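Local coordinates for intracellular exo-alpha-(1->5)-L-arabinofuranosidase (Bifidobacterium longum, PDB 2Y2W), which removes terminal alpha-L-arabinofuranosyl units from arabinan and arabinoxylan as a retaining glycoside hydrolase of family 51, at residues A53-D58 with R442-A447; V108-G113 with M147-F152; R486-P491 with P555-I560. One frame throughout, in Å; residues are numbered along the deposited sequence.

Contact 1 of 3, residues A53-D58 with R442-A447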
loop_
_atom_site.group_PDB
_atom_site.type_symbol
_atom_site.label_atom_id
_atom_site.label_comp_id
_atom_site.label_asym_id
_atom_site.label_seq_id
_atom_site.Cartn_x
_atom_site.Cartn_y
_atom_site.Cartn_z
ATOM N N ALA D 53 -6.098 -47.064 -24.911
ATOM C CA ALA D 53 -6.017 -45.787 -24.205
ATOM C C ALA D 53 -7.043 -45.819 -23.061
ATOM O O ALA D 53 -8.112 -46.403 -23.251
ATOM C CB ALA D 53 -6.296 -44.648 -25.163
ATOM N N THR D 54 -6.793 -45.224 -21.884
ATOM C CA THR D 54 -5.720 -44.257 -21.497
ATOM C C THR D 54 -5.926 -42.828 -22.030
ATOM O O THR D 54 -5.245 -42.397 -22.966
ATOM C CB THR D 54 -4.240 -44.765 -21.641
ATOM O OG1 THR D 54 -3.796 -44.660 -23.000
ATOM C CG2 THR D 54 -4.081 -46.203 -21.119
ATOM N N PRO D 55 -6.867 -42.086 -21.411
ATOM C CA PRO D 55 -7.233 -40.736 -21.832
ATOM C C PRO D 55 -6.353 -39.657 -21.213
ATOM O O PRO D 55 -5.513 -39.948 -20.355
ATOM C CB PRO D 55 -8.675 -40.587 -21.318
ATOM C CG PRO D 55 -8.926 -41.773 -20.398
ATOM C CD PRO D 55 -7.630 -42.492 -20.219
ATOM N N VAL D 56 -6.551 -38.421 -21.662
ATOM C CA VAL D 56 -5.897 -37.260 -21.068
ATOM C C VAL D 56 -6.533 -36.977 -19.701
ATOM O O VAL D 56 -5.841 -36.961 -18.678
ATOM C CB VAL D 56 -5.993 -36.009 -21.986
ATOM C CG1 VAL D 56 -5.244 -34.831 -21.378
ATOM C CG2 VAL D 56 -5.453 -36.316 -23.381
ATOM N N ALA D 57 -7.854 -36.782 -19.701
ATOM C CA ALA D 57 -8.625 -36.453 -18.500
ATOM C C ALA D 57 -10.120 -36.430 -18.804
ATOM O O ALA D 57 -10.526 -36.459 -19.967
ATOM C CB ALA D 57 -8.199 -35.101 -17.954
ATOM N N ASP D 58 -10.932 -36.385 -17.749
ATOM C CA ASP D 58 -12.349 -36.066 -17.882
ATOM C C ASP D 58 -12.466 -34.588 -18.242
ATOM O O ASP D 58 -11.793 -33.746 -17.644
ATOM C CB ASP D 58 -13.103 -36.361 -16.580
ATOM C CG ASP D 58 -12.620 -35.510 -15.411
ATOM O OD1 ASP D 58 -11.397 -35.475 -15.156
ATOM O OD2 ASP D 58 -13.469 -34.876 -14.747
ATOM N N ARG D 442 -17.984 -34.401 -24.261
ATOM C CA ARG D 442 -18.325 -34.931 -22.943
ATOM C C ARG D 442 -17.504 -36.172 -22.599
ATOM O O ARG D 442 -16.942 -36.822 -23.484
ATOM C CB ARG D 442 -19.820 -35.261 -22.865
ATOM C CG ARG D 442 -20.759 -34.062 -22.977
ATOM C CD ARG D 442 -20.674 -33.144 -21.758
ATOM N NE ARG D 442 -21.899 -32.365 -21.569
ATOM C CZ ARG D 442 -22.164 -31.206 -22.170
ATOM N NH1 ARG D 442 -21.297 -30.667 -23.016
ATOM N NH2 ARG D 442 -23.310 -30.585 -21.922
ATOM N N GLY D 443 -17.441 -36.486 -21.306
ATOM C CA GLY D 443 -16.776 -37.692 -20.824
ATOM C C GLY D 443 -15.276 -37.538 -20.679
ATOM O O GLY D 443 -14.801 -36.692 -19.920
ATOM N N GLN D 444 -14.535 -38.368 -21.411
ATOM C CA GLN D 444 -13.073 -38.374 -21.362
ATOM C C GLN D 444 -12.471 -37.787 -22.641
ATOM O O GLN D 444 -13.047 -37.912 -23.724
ATOM C CB GLN D 444 -12.548 -39.797 -21.146
ATOM C CG GLN D 444 -12.902 -40.421 -19.795
ATOM C CD GLN D 444 -11.914 -40.073 -18.686
ATOM O OE1 GLN D 444 -10.879 -39.446 -18.922
ATOM N NE2 GLN D 444 -12.232 -40.490 -17.466
ATOM N N ALA D 445 -11.309 -37.151 -22.501
ATOM C CA ALA D 445 -10.596 -36.566 -23.633
ATOM C C ALA D 445 -9.413 -37.439 -24.038
ATOM O O ALA D 445 -8.592 -37.817 -23.201
ATOM C CB ALA D 445 -10.134 -35.152 -23.305
ATOM N N TYR D 446 -9.341 -37.757 -25.326
ATOM C CA TYR D 446 -8.289 -38.616 -25.863
ATOM C C TYR D 446 -7.449 -37.878 -26.898
ATOM O O TYR D 446 -7.984 -37.142 -27.732
ATOM C CB TYR D 446 -8.895 -39.873 -26.494
ATOM C CG TYR D 446 -9.404 -40.895 -25.502
ATOM C CD1 TYR D 446 -8.552 -41.866 -24.977
ATOM C CD2 TYR D 446 -10.740 -40.904 -25.099
ATOM C CE1 TYR D 446 -9.012 -42.815 -24.068
ATOM C CE2 TYR D 446 -11.212 -41.852 -24.187
ATOM C CZ TYR D 446 -10.339 -42.801 -23.676
ATOM O OH TYR D 446 -10.786 -43.741 -22.775
ATOM N N ALA D 447 -6.135 -38.077 -26.834
ATOM C CA ALA D 447 -5.214 -37.507 -27.814
ATOM C C ALA D 447 -4.782 -38.581 -28.815
ATOM O O ALA D 447 -3.877 -39.370 -28.530
ATOM C CB ALA D 447 -4.003 -36.888 -27.117
#

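Contact 2 of 3, residues V108-G113 with M147-F152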
loop_
_atom_site.group_PDB
_atom_site.type_symbol
_atom_site.label_atom_id
_atom_site.label_comp_id
_atom_site.label_asym_id
_atom_site.label_seq_id
_atom_site.Cartn_x
_atom_site.Cartn_y
_atom_site.Cartn_z
ATOM N N VAL D 108 -18.824 -17.508 -16.656
ATOM C CA VAL D 108 -18.487 -16.215 -17.246
ATOM C C VAL D 108 -17.660 -15.363 -16.287
ATOM O O VAL D 108 -18.027 -15.183 -15.122
ATOM C CB VAL D 108 -19.753 -15.430 -17.685
ATOM C CG1 VAL D 108 -19.365 -14.167 -18.444
ATOM C CG2 VAL D 108 -20.661 -16.297 -18.542
ATOM N N ARG D 109 -16.545 -14.843 -16.792
ATOM C CA ARG D 109 -15.641 -14.006 -16.013
ATOM C C ARG D 109 -16.113 -12.551 -16.025
ATOM O O ARG D 109 -16.491 -12.017 -17.073
ATOM C CB ARG D 109 -14.215 -14.138 -16.552
ATOM C CG ARG D 109 -13.144 -13.462 -15.717
ATOM C CD ARG D 109 -11.778 -14.004 -16.078
ATOM N NE ARG D 109 -10.704 -13.277 -15.408
ATOM C CZ ARG D 109 -9.897 -12.410 -16.009
ATOM N NH1 ARG D 109 -10.031 -12.155 -17.305
ATOM N NH2 ARG D 109 -8.949 -11.798 -15.310
ATOM N N TYR D 110 -16.090 -11.925 -14.850
ATOM C CA TYR D 110 -16.675 -10.602 -14.633
ATOM C C TYR D 110 -15.967 -9.919 -13.461
ATOM O O TYR D 110 -15.570 -10.598 -12.512
ATOM C CB TYR D 110 -18.170 -10.755 -14.333
ATOM C CG TYR D 110 -18.932 -9.457 -14.153
ATOM C CD1 TYR D 110 -19.371 -8.721 -15.255
ATOM C CD2 TYR D 110 -19.223 -8.972 -12.881
ATOM C CE1 TYR D 110 -20.066 -7.532 -15.093
ATOM C CE2 TYR D 110 -19.919 -7.784 -12.708
ATOM C CZ TYR D 110 -20.339 -7.069 -13.817
ATOM O OH TYR D 110 -21.031 -5.891 -13.649
ATOM N N PRO D 111 -15.792 -8.579 -13.518
ATOM C CA PRO D 111 -16.112 -7.661 -14.612
ATOM C C PRO D 111 -14.899 -7.258 -15.462
ATOM O O PRO D 111 -14.999 -6.330 -16.265
ATOM C CB PRO D 111 -16.654 -6.439 -13.871
ATOM C CG PRO D 111 -15.893 -6.425 -12.573
ATOM C CD PRO D 111 -15.380 -7.833 -12.314
ATOM N N GLY D 112 -13.772 -7.945 -15.281
ATOM C CA GLY D 112 -12.533 -7.596 -15.973
ATOM C C GLY D 112 -11.384 -8.552 -15.691
ATOM O O GLY D 112 -11.497 -9.417 -14.830
ATOM N N GLY D 113 -10.273 -8.405 -16.412
ATOM C CA GLY D 113 -10.115 -7.382 -17.445
ATOM C C GLY D 113 -9.525 -6.097 -16.911
ATOM O O GLY D 113 -9.676 -5.784 -15.729
ATOM N N MET D 147 -24.964 -1.493 -14.636
ATOM C CA MET D 147 -24.629 -2.886 -14.360
ATOM C C MET D 147 -23.555 -2.998 -13.276
ATOM O O MET D 147 -22.553 -2.277 -13.290
ATOM C CB MET D 147 -24.176 -3.598 -15.632
ATOM C CG MET D 147 -25.318 -4.040 -16.535
ATOM S SD MET D 147 -26.114 -5.569 -15.998
ATOM C CE MET D 147 -24.770 -6.742 -16.153
ATOM N N GLY D 148 -23.796 -3.904 -12.333
ATOM C CA GLY D 148 -22.866 -4.214 -11.260
ATOM C C GLY D 148 -23.057 -5.661 -10.859
ATOM O O GLY D 148 -23.729 -6.419 -11.562
ATOM N N ILE D 149 -22.480 -6.045 -9.724
ATOM C CA ILE D 149 -22.518 -7.439 -9.278
ATOM C C ILE D 149 -23.929 -7.927 -8.911
ATOM O O ILE D 149 -24.238 -9.102 -9.091
ATOM C CB ILE D 149 -21.470 -7.729 -8.149
ATOM C CG1 ILE D 149 -21.357 -9.234 -7.865
ATOM C CG2 ILE D 149 -21.770 -6.929 -6.884
ATOM C CD1 ILE D 149 -20.926 -10.066 -9.064
ATOM N N ASP D 150 -24.769 -7.022 -8.409
ATOM C CA ASP D 150 -26.184 -7.312 -8.164
ATOM C C ASP D 150 -26.866 -7.731 -9.468
ATOM O O ASP D 150 -27.574 -8.739 -9.516
ATOM C CB ASP D 150 -26.904 -6.081 -7.598
ATOM C CG ASP D 150 -26.589 -5.819 -6.126
ATOM O OD1 ASP D 150 -26.122 -6.739 -5.418
ATOM O OD2 ASP D 150 -26.834 -4.677 -5.670
ATOM N N ASP D 151 -26.628 -6.950 -10.520
ATOM C CA ASP D 151 -27.293 -7.135 -11.807
ATOM C C ASP D 151 -26.709 -8.301 -12.594
ATOM O O ASP D 151 -27.456 -9.092 -13.177
ATOM C CB ASP D 151 -27.229 -5.844 -12.631
ATOM C CG ASP D 151 -27.928 -4.678 -11.950
ATOM O OD1 ASP D 151 -29.163 -4.739 -11.762
ATOM O OD2 ASP D 151 -27.239 -3.694 -11.602
ATOM N N PHE D 152 -25.381 -8.414 -12.608
ATOM C CA PHE D 152 -24.727 -9.516 -13.310
ATOM C C PHE D 152 -25.043 -10.867 -12.670
ATOM O O PHE D 152 -25.067 -11.891 -13.359
ATOM C CB PHE D 152 -23.212 -9.312 -13.424
ATOM C CG PHE D 152 -22.545 -10.303 -14.339
ATOM C CD1 PHE D 152 -22.585 -10.129 -15.717
ATOM C CD2 PHE D 152 -21.906 -11.425 -13.824
ATOM C CE1 PHE D 152 -21.985 -11.052 -16.565
ATOM C CE2 PHE D 152 -21.307 -12.352 -14.666
ATOM C CZ PHE D 152 -21.344 -12.163 -16.036
#

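Contact 3 of 3, residues R486-P491 with P555-I560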
loop_
_atom_site.group_PDB
_atom_site.type_symbol
_atom_site.label_atom_id
_atom_site.label_comp_id
_atom_site.label_asym_id
_atom_site.label_seq_id
_atom_site.Cartn_x
_atom_site.Cartn_y
_atom_site.Cartn_z
ATOM N N ARG D 486 -4.553 -27.137 -41.071
ATOM C CA ARG D 486 -3.778 -25.904 -40.902
ATOM C C ARG D 486 -3.051 -25.423 -42.163
ATOM O O ARG D 486 -2.582 -24.283 -42.207
ATOM C CB ARG D 486 -2.796 -26.040 -39.732
ATOM C CG ARG D 486 -3.468 -26.078 -38.367
ATOM C CD ARG D 486 -2.464 -25.998 -37.229
ATOM N NE ARG D 486 -1.862 -27.292 -36.918
ATOM C CZ ARG D 486 -1.059 -27.520 -35.882
ATOM N NH1 ARG D 486 -0.747 -26.541 -35.040
ATOM N NH2 ARG D 486 -0.563 -28.734 -35.685
ATOM N N ASP D 487 -2.959 -26.285 -43.176
ATOM C CA ASP D 487 -2.352 -25.921 -44.459
ATOM C C ASP D 487 -3.196 -24.849 -45.146
ATOM O O ASP D 487 -4.426 -24.933 -45.159
ATOM C CB ASP D 487 -2.210 -27.155 -45.358
ATOM C CG ASP D 487 -1.241 -26.939 -46.521
ATOM O OD1 ASP D 487 -1.382 -25.942 -47.263
ATOM O OD2 ASP D 487 -0.343 -27.789 -46.703
ATOM N N ALA D 488 -2.527 -23.851 -45.716
ATOM C CA ALA D 488 -3.204 -22.677 -46.273
ATOM C C ALA D 488 -3.579 -22.789 -47.755
ATOM O O ALA D 488 -4.444 -22.048 -48.234
ATOM C CB ALA D 488 -2.375 -21.422 -46.024
ATOM N N ASN D 489 -2.935 -23.707 -48.475
ATOM C CA ASN D 489 -3.159 -23.857 -49.920
ATOM C C ASN D 489 -3.127 -25.301 -50.452
ATOM O O ASN D 489 -3.178 -25.519 -51.667
ATOM C CB ASN D 489 -2.213 -22.943 -50.722
ATOM C CG ASN D 489 -0.816 -22.864 -50.122
ATOM O OD1 ASN D 489 -0.152 -23.881 -49.917
ATOM N ND2 ASN D 489 -0.364 -21.647 -49.845
ATOM N N THR D 490 -3.055 -26.275 -49.548
ATOM C CA THR D 490 -3.097 -27.689 -49.926
ATOM C C THR D 490 -4.155 -28.450 -49.120
ATOM O O THR D 490 -4.070 -28.515 -47.892
ATOM C CB THR D 490 -1.717 -28.373 -49.766
ATOM O OG1 THR D 490 -0.719 -27.617 -50.462
ATOM C CG2 THR D 490 -1.744 -29.799 -50.315
ATOM N N PRO D 491 -5.161 -29.019 -49.815
ATOM C CA PRO D 491 -6.192 -29.847 -49.188
ATOM C C PRO D 491 -5.682 -31.254 -48.880
ATOM O O PRO D 491 -4.909 -31.817 -49.661
ATOM C CB PRO D 491 -7.296 -29.910 -50.257
ATOM C CG PRO D 491 -6.924 -28.888 -51.295
ATOM C CD PRO D 491 -5.438 -28.815 -51.245
ATOM N N PRO D 555 -10.453 -29.460 -47.056
ATOM C CA PRO D 555 -9.826 -28.420 -47.874
ATOM C C PRO D 555 -8.868 -27.554 -47.058
ATOM O O PRO D 555 -8.906 -27.584 -45.825
ATOM C CB PRO D 555 -11.016 -27.578 -48.356
ATOM C CG PRO D 555 -12.210 -28.448 -48.181
ATOM C CD PRO D 555 -11.914 -29.278 -46.975
ATOM N N ALA D 556 -8.016 -26.800 -47.747
ATOM C CA ALA D 556 -7.069 -25.901 -47.095
ATOM C C ALA D 556 -7.799 -24.904 -46.198
ATOM O O ALA D 556 -8.748 -24.247 -46.636
ATOM C CB ALA D 556 -6.232 -25.176 -48.134
ATOM N N ILE D 557 -7.346 -24.803 -44.947
ATOM C CA ILE D 557 -7.984 -23.969 -43.913
ATOM C C ILE D 557 -9.429 -24.416 -43.657
ATOM O O ILE D 557 -10.376 -23.870 -44.231
ATOM C CB ILE D 557 -7.922 -22.438 -44.234
ATOM C CG1 ILE D 557 -6.509 -22.024 -44.656
ATOM C CG2 ILE D 557 -8.390 -21.615 -43.031
ATOM C CD1 ILE D 557 -6.433 -20.693 -45.393
ATOM N N SER D 558 -9.579 -25.424 -42.800
ATOM C CA SER D 558 -10.893 -25.979 -42.472
ATOM C C SER D 558 -10.932 -26.643 -41.096
ATOM O O SER D 558 -9.964 -27.274 -40.667
ATOM C CB SER D 558 -11.351 -26.972 -43.548
ATOM O OG SER D 558 -10.442 -28.052 -43.676
ATOM N N TRP D 559 -12.067 -26.483 -40.419
ATOM C CA TRP D 559 -12.337 -27.133 -39.140
ATOM C C TRP D 559 -13.450 -28.155 -39.329
ATOM O O TRP D 559 -14.448 -27.884 -40.004
ATOM C CB TRP D 559 -12.727 -26.091 -38.086
ATOM C CG TRP D 559 -13.356 -26.658 -36.839
ATOM C CD1 TRP D 559 -12.707 -27.172 -35.755
ATOM C CD2 TRP D 559 -14.757 -26.752 -36.550
ATOM N NE1 TRP D 559 -13.616 -27.585 -34.810
ATOM C CE2 TRP D 559 -14.881 -27.340 -35.273
ATOM C CE3 TRP D 559 -15.919 -26.400 -37.249
ATOM C CZ2 TRP D 559 -16.122 -27.586 -34.679
ATOM C CZ3 TRP D 559 -17.154 -26.644 -36.654
ATOM C CH2 TRP D 559 -17.243 -27.232 -35.382
ATOM N N ILE D 560 -13.273 -29.330 -38.733
ATOM C CA ILE D 560 -14.241 -30.412 -38.878
ATOM C C ILE D 560 -14.788 -30.867 -37.525
ATOM O O ILE D 560 -14.064 -30.894 -36.525
ATOM C CB ILE D 560 -13.644 -31.608 -39.691
ATOM C CG1 ILE D 560 -14.588 -32.030 -40.814
ATOM C CG2 ILE D 560 -13.284 -32.798 -38.803
ATOM C CD1 ILE D 560 -14.567 -31.105 -42.008
#

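Contact 1 of 3, residues A53-D58 with R442-A447
Val-56 and Ala-445 are joined by a backbone hydrogen bond, Val-56 N to Ala-445 O at 2.6 Å. A second bond runs the other way, from Ala-445 N to Ala-57 O at 2.7 Å. Ala-445 thus gives and takes one bond. Asp-58 and Gln-444 follow as an antiparallel non-hydrogen-bonded pair. Here Asp-58 CA approaches Gly-443 O at 3.2 Å, a CA-H...O contact. Next to this pairing, Gly-443 bonds through its backbone to Val-59, and Asp-58 O accepts from Arg-403.

Outward from these bonds, Pro-55 and Tyr-446 carry the packing. Their side chains run side by side and point the same way. Pro-55 CB sits over one face of the Tyr-446 ring, 3.7 Å from its centroid and 18° off the normal, a CH-pi contact. Ala-53 takes another position: its CB touches the edge of the Tyr-446 ring at CE1, 3.5 Å away. Val-56 adds a smaller apolar touch, CG2 against Ala-447 CB at 4.0 Å. The Gln-444 chain bends at chi2 and crosses the proline ring obliquely. Tyr-446 also packs on Val-470 and Trp-472 of strand 462-473, and Val-56 meets Asp-400.

The contact lies at the surface, away from the annotated sites. It joins the weakly paired residues 57-58, near the N terminus, to the start of strand 444-456. The early part of the chain thereby contributes to the mixed sheet of the beta domain. The polar chemistry is that of the backbone, two N-H...O hydrogen bonds, both made by Ala-445. The Tyr-446 ring carries most of the side-chain contact, met by proline over a face and by alanine at the edge.

Contact 2 of 3, residues V108-G113 with M147-F152
Tyr-110 and Phe-152 form an offset stack with nearly parallel rings, planes at 3° and centroids 4.0 Å apart. The side chains run antiparallel, one reaching out from the strand and the other from the helix. Each CB therefore comes over the partner's ring: Tyr-110 CB is 3.9 Å from the Phe-152 centroid, and Phe-152 CB is 3.8 Å from the Tyr-110 centroid. With CG anti to the backbone N (chi1 -177°), Tyr-110 extends from its strand toward Phe-152. Pro-111 CB covers the opposite face of the tyrosine. Val-108 CG1 meets the rim of the Phe-152 ring at CZ, 3.7 Å away. Tyr-110 OH lies 3.4 Å from Gly-148 CA and hydrogen-bonds to His-70 NE2. An alanine in place of the tyrosine would probably leave one face of Phe-152 without its stacked ring and His-70 without its phenol partner. The Tyr-110 side chain is about 7 Å from that of Glu-69, which probably binds arabinofuranose.

Gly-148 is the N-cap of helix 149-159. This buried helix packs on barrel strand 107-110 and leads into strand 162-167, a beta-alpha-beta crossover. Leu-165 touches both Tyr-110 and Ile-149. Helix 75-79 adds Ile-79 against Phe-152.

Contact 3 of 3, residues R486-P491 with P555-I560
Ala-556 and Ile-557 pack against an Asx turn that starts at Asp-487, in the loop joining strands 478-485 and 492-497 of the beta domain. Asp-487 OD1 takes two backbone N-H groups of its own loop. Asn-489 N, at 3.0 Å from OD1, meets it nearly along the C-O axis. Thr-490 N, at 2.9 Å from OD1, comes from above the carboxylate plane. The two bonds hold the loop curled. Across the contact, Ile-557 N gives a weak bond to Asp-487 O at 2.9 Å, bent to 130°.

Van der Waals contacts surround this bond. Ala-556 CB points into the bend of the loop, 3.6 Å from Ala-488 C and as near to the backbone N of Asn-489 and Thr-490. Pro-491 CB rests on Pro-555 CA at 3.8 Å. The first torsion of Ile-557 (chi1 -47°) sets CG1 beside its own backbone N and 3.7 Å from Ala-488 CA. The apolar pair is Ile-557 CD1 with Ala-488 CB, at 4.2 Å.

Leu-304 of helix 297-304 touches both Ala-488 and Ile-557, linking the beta domain to a helix of the barrel domain. Within segment 555-560, Ser-558 OG donates to Pro-555 O at 2.7 Å, in the plane of that carbonyl.

From the N terminus, residues 53-58 come first and pair with 442-447, closing contact 1. That long loop spans the whole (beta/alpha)8 barrel, so the chain returns to the beta domain where it left it. Contact 2 opens and closes within this span, a short local loop from strand 107-110 to helix 149-159. Contact 3 follows in series: 486-491 meets 555-560, closing a loop of 63 residues that includes strands 492-497, 512-518, 538-539 and 550-554. No loops cross. Contacts 1 and 3 both reach the mixed sheet of the beta domain, their centres about 26 Å apart. Contact 2 belongs to the barrel, its centre about 33 Å from that of contact 1.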